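Local coordinates for nucleotidyltransferase-like protein (Exiguobacterium sibiricum, PDB 3C18) that is of unknown exact function but probably transfers nucleotides through a nucleotidyltransferase-like domain joined to helical and helix-turn-helix domains, at residues L215-V220 and I264-I269. Sequence-based numbering, arbitrary orientation.
Sequences LLQSKV and IRKGLI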
ATOM      1  N   LEU A 215      24.051  -2.883  -4.786  1.00 39.28           N
ATOM      2  CA  LEU A 215      23.557  -3.137  -3.407  1.00 40.15           C
ATOM      3  C   LEU A 215      22.437  -4.171  -3.361  1.00 39.71           C
ATOM      4  O   LEU A 215      22.222  -4.896  -2.376  1.00 43.44           O
ATOM      5  CB  LEU A 215      23.152  -1.816  -2.734  1.00 38.81           C
ATOM      6  CG  LEU A 215      24.371  -0.914  -2.526  1.00 34.98           C
ATOM      7  CD1 LEU A 215      24.063   0.404  -1.875  1.00 32.65           C
ATOM      8  CD2 LEU A 215      25.370  -1.642  -1.692  1.00 45.08           C
ATOM      9  N   LEU A 216      21.765  -4.293  -4.478  1.00 39.85           N
ATOM     10  CA  LEU A 216      20.639  -5.219  -4.625  1.00 42.47           C
ATOM     11  C   LEU A 216      21.172  -6.641  -4.631  1.00 43.71           C
ATOM     12  O   LEU A 216      20.673  -7.542  -3.961  1.00 46.98           O
ATOM     13  CB  LEU A 216      19.919  -4.945  -5.947  1.00 42.91           C
ATOM     14  CG  LEU A 216      18.498  -5.409  -6.162  1.00 44.42           C
ATOM     15  CD1 LEU A 216      17.752  -5.417  -4.873  1.00 47.46           C
ATOM     16  CD2 LEU A 216      17.823  -4.461  -7.128  1.00 34.76           C
ATOM     17  N   GLN A 217      22.145  -6.832  -5.507  1.00 41.87           N
ATOM     18  CA  GLN A 217      22.858  -8.103  -5.627  1.00 41.97           C
ATOM     19  C   GLN A 217      23.488  -8.462  -4.260  1.00 37.73           C
ATOM     20  O   GLN A 217      23.456  -9.586  -3.789  1.00 36.08           O
ATOM     21  CB  GLN A 217      23.953  -7.979  -6.700  1.00 43.96           C
ATOM     22  CG  GLN A 217      24.945  -9.126  -6.705  1.00 52.96           C
ATOM     23  CD  GLN A 217      24.415 -10.334  -7.435  1.00 66.24           C
ATOM     24  OE1 GLN A 217      24.292 -10.307  -8.662  1.00 77.72           O
ATOM     25  NE2 GLN A 217      24.116 -11.412  -6.696  1.00 62.03           N
ATOM     26  N   SER A 218      23.987  -7.449  -3.593  1.00 35.66           N
ATOM     27  CA  SER A 218      24.685  -7.642  -2.312  0.50 34.32           C
ATOM     28  C   SER A 218      23.760  -8.112  -1.184  1.00 34.92           C
ATOM     29  O   SER A 218      24.201  -8.757  -0.252  1.00 37.41           O
ATOM     30  CB  SER A 218      25.385  -6.352  -1.876  0.50 36.21           C
ATOM     31  OG  SER A 218      26.229  -5.830  -2.905  0.50 40.66           O
ATOM     32  N   LYS A 219      22.486  -7.755  -1.264  1.00 31.97           N
ATOM     33  CA  LYS A 219      21.505  -8.063  -0.199  1.00 27.36           C
ATOM     34  C   LYS A 219      20.509  -9.129  -0.627  1.00 24.92           C
ATOM     35  O   LYS A 219      19.471  -9.319  -0.039  1.00 27.22           O
ATOM     36  CB  LYS A 219      20.739  -6.802   0.198  1.00 28.93           C
ATOM     37  CG  LYS A 219      21.656  -5.668   0.658  1.00 34.68           C
ATOM     38  CD  LYS A 219      20.928  -4.513   1.309  1.00 36.22           C
ATOM     39  CE  LYS A 219      21.888  -3.416   1.755  1.00 41.83           C
ATOM     40  NZ  LYS A 219      22.600  -3.779   2.993  1.00 33.45           N
ATOM     41  N   VAL A 220      20.880  -9.830  -1.658  1.00 26.25           N
ATOM     42  CA  VAL A 220      20.011 -10.803  -2.284  1.00 30.32           C
ATOM     43  C   VAL A 220      19.601 -11.871  -1.278  1.00 31.37           C
ATOM     44  O   VAL A 220      18.441 -12.330  -1.239  1.00 33.22           O
ATOM     45  CB  VAL A 220      20.700 -11.408  -3.560  1.00 31.23           C
ATOM     46  CG1 VAL A 220      21.821 -12.361  -3.171  1.00 33.67           C
ATOM     47  CG2 VAL A 220      19.667 -12.110  -4.434  1.00 32.87           C
ATOM     48  N   ILE A 264      16.122 -16.550  -9.922  1.00 29.92           N
ATOM     49  CA  ILE A 264      16.532 -17.510 -10.966  1.00 26.97           C
ATOM     50  C   ILE A 264      17.713 -16.912 -11.680  1.00 28.53           C
ATOM     51  O   ILE A 264      18.697 -17.567 -11.938  1.00 33.16           O
ATOM     52  CB  ILE A 264      15.400 -17.795 -11.991  1.00 26.99           C
ATOM     53  CG1 ILE A 264      14.307 -18.671 -11.341  1.00 29.54           C
ATOM     54  CG2 ILE A 264      15.986 -18.471 -13.218  1.00 24.73           C
ATOM     55  CD1 ILE A 264      13.135 -18.819 -12.162  1.00 26.56           C
ATOM     56  N   ARG A 265      17.637 -15.624 -11.952  1.00 29.08           N
ATOM     57  CA  ARG A 265      18.714 -14.946 -12.692  1.00 30.33           C
ATOM     58  C   ARG A 265      19.976 -14.796 -11.849  1.00 32.37           C
ATOM     59  O   ARG A 265      21.048 -14.626 -12.372  1.00 34.91           O
ATOM     60  CB  ARG A 265      18.251 -13.588 -13.181  1.00 33.05           C
ATOM     61  CG  ARG A 265      17.271 -13.704 -14.321  1.00 36.64           C
ATOM     62  CD  ARG A 265      16.839 -12.354 -14.855  1.00 43.39           C
ATOM     63  NE  ARG A 265      15.881 -11.722 -13.957  1.00 48.60           N
ATOM     64  CZ  ARG A 265      16.076 -10.559 -13.335  1.00 52.36           C
ATOM     65  NH1 ARG A 265      17.185  -9.857 -13.544  1.00 55.75           N
ATOM     66  NH2 ARG A 265      15.137 -10.088 -12.524  1.00 50.11           N
ATOM     67  N   LYS A 266      19.843 -14.869 -10.544  1.00 31.97           N
ATOM     68  CA  LYS A 266      20.986 -14.727  -9.640  1.00 34.37           C
ATOM     69  C   LYS A 266      21.519 -16.086  -9.234  1.00 36.03           C
ATOM     70  O   LYS A 266      22.457 -16.207  -8.435  1.00 36.26           O
ATOM     71  CB  LYS A 266      20.594 -13.967  -8.376  1.00 34.65           C
ATOM     72  CG  LYS A 266      20.245 -12.540  -8.627  1.00 40.48           C
ATOM     73  CD  LYS A 266      21.336 -11.819  -9.341  1.00 44.71           C
ATOM     74  CE  LYS A 266      20.841 -10.522  -9.933  1.00 50.08           C
ATOM     75  NZ  LYS A 266      21.746 -10.041 -10.988  1.00 50.25           N
ATOM     76  N   GLY A 267      20.885 -17.111  -9.770  1.00 30.85           N
ATOM     77  CA  GLY A 267      21.334 -18.479  -9.570  1.00 28.77           C
ATOM     78  C   GLY A 267      20.915 -19.114  -8.277  1.00 31.10           C
ATOM     79  O   GLY A 267      21.413 -20.160  -7.928  1.00 29.64           O
ATOM     80  N   LEU A 268      19.952 -18.519  -7.586  1.00 28.36           N
ATOM     81  CA  LEU A 268      19.531 -19.034  -6.257  1.00 28.05           C
ATOM     82  C   LEU A 268      18.305 -19.949  -6.305  1.00 28.58           C
ATOM     83  O   LEU A 268      17.976 -20.648  -5.359  1.00 26.98           O
ATOM     84  CB  LEU A 268      19.239 -17.866  -5.332  1.00 30.85           C
ATOM     85  CG  LEU A 268      20.487 -17.045  -4.982  1.00 33.79           C
ATOM     86  CD1 LEU A 268      20.081 -15.774  -4.221  1.00 34.86           C
ATOM     87  CD2 LEU A 268      21.427 -17.910  -4.163  1.00 36.35           C
ATOM     88  N   ILE A 269      17.628 -19.895  -7.439  1.00 27.17           N
ATOM     89  CA  ILE A 269      16.468 -20.742  -7.692  1.00 25.32           C
ATOM     90  C   ILE A 269      16.659 -21.382  -9.041  1.00 26.41           C
ATOM     91  O   ILE A 269      17.152 -20.761  -9.990  1.00 27.13           O
ATOM     92  CB  ILE A 269      15.114 -19.972  -7.634  1.00 28.55           C
ATOM     93  CG1 ILE A 269      14.649 -19.775  -6.189  1.00 28.81           C
ATOM     94  CG2 ILE A 269      14.011 -20.765  -8.335  1.00 25.46           C
ATOM     95  CD1 ILE A 269      13.402 -18.907  -6.068  1.00 28.39           C
TER
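Lys266 passes the outer part of its side chain, CD to NZ, slantwise by the OE1 side of the Gln217 amide, and the two residues together contribute 101 of the 182 Å² buried between residues 215-220 and 264-269. The evidence is in which atoms approach: Gln217 OE1 lies 3.4 Å from Lys266 CD, a methylene, while Lys266 NZ gives Gln217 OE1 a weak hydrogen bond of 3.5 Å, coming from well out of the amide plane. Gln217 NE2 is also near Lys266 CD, at 3.9 Å; this methylene stands above the amide plane but off its centre. Two bends bring the chains together. Gln217 leaves its helix with CG anti to the backbone N and then turns at chi2 (81°), whereas Lys266 folds at chi2 (-55°) and runs on extended to NZ. With an alanine at Lys266, the amide of Gln217 would probably lose its methylene neighbour and OE1 this weak bond, leaving the end of the glutamine freer to turn.

Next to this polar pair the contact becomes apolar. Val220 and Leu268 meet tip to tip, Leu268 CD1 standing 3.7 Å from Val220 CG2 and 4.0 Å from Val220 CG1, so that one methyl faces both valine branches. Val220 CG2 also comes within 4.3 Å of Lys266 CG, linking the two parts. Val220 continues onto Phe262 and Phe263 of helix 253-265, and Leu268 onto Leu221 and Phe228 of helix 220-231.

Gly267, with positive phi (81°), ends helix 253-265 in a Schellman motif, the turn that carries Lys266 and Leu268. The contact thus sets this helix C-terminus against the junction of helices 201-218 and 220-231, where the YgxA-like helical region meets a helix-turn-helix domain whose strands 269-275 and 281-288 pair antiparallel, consistent with a winged-helix fold.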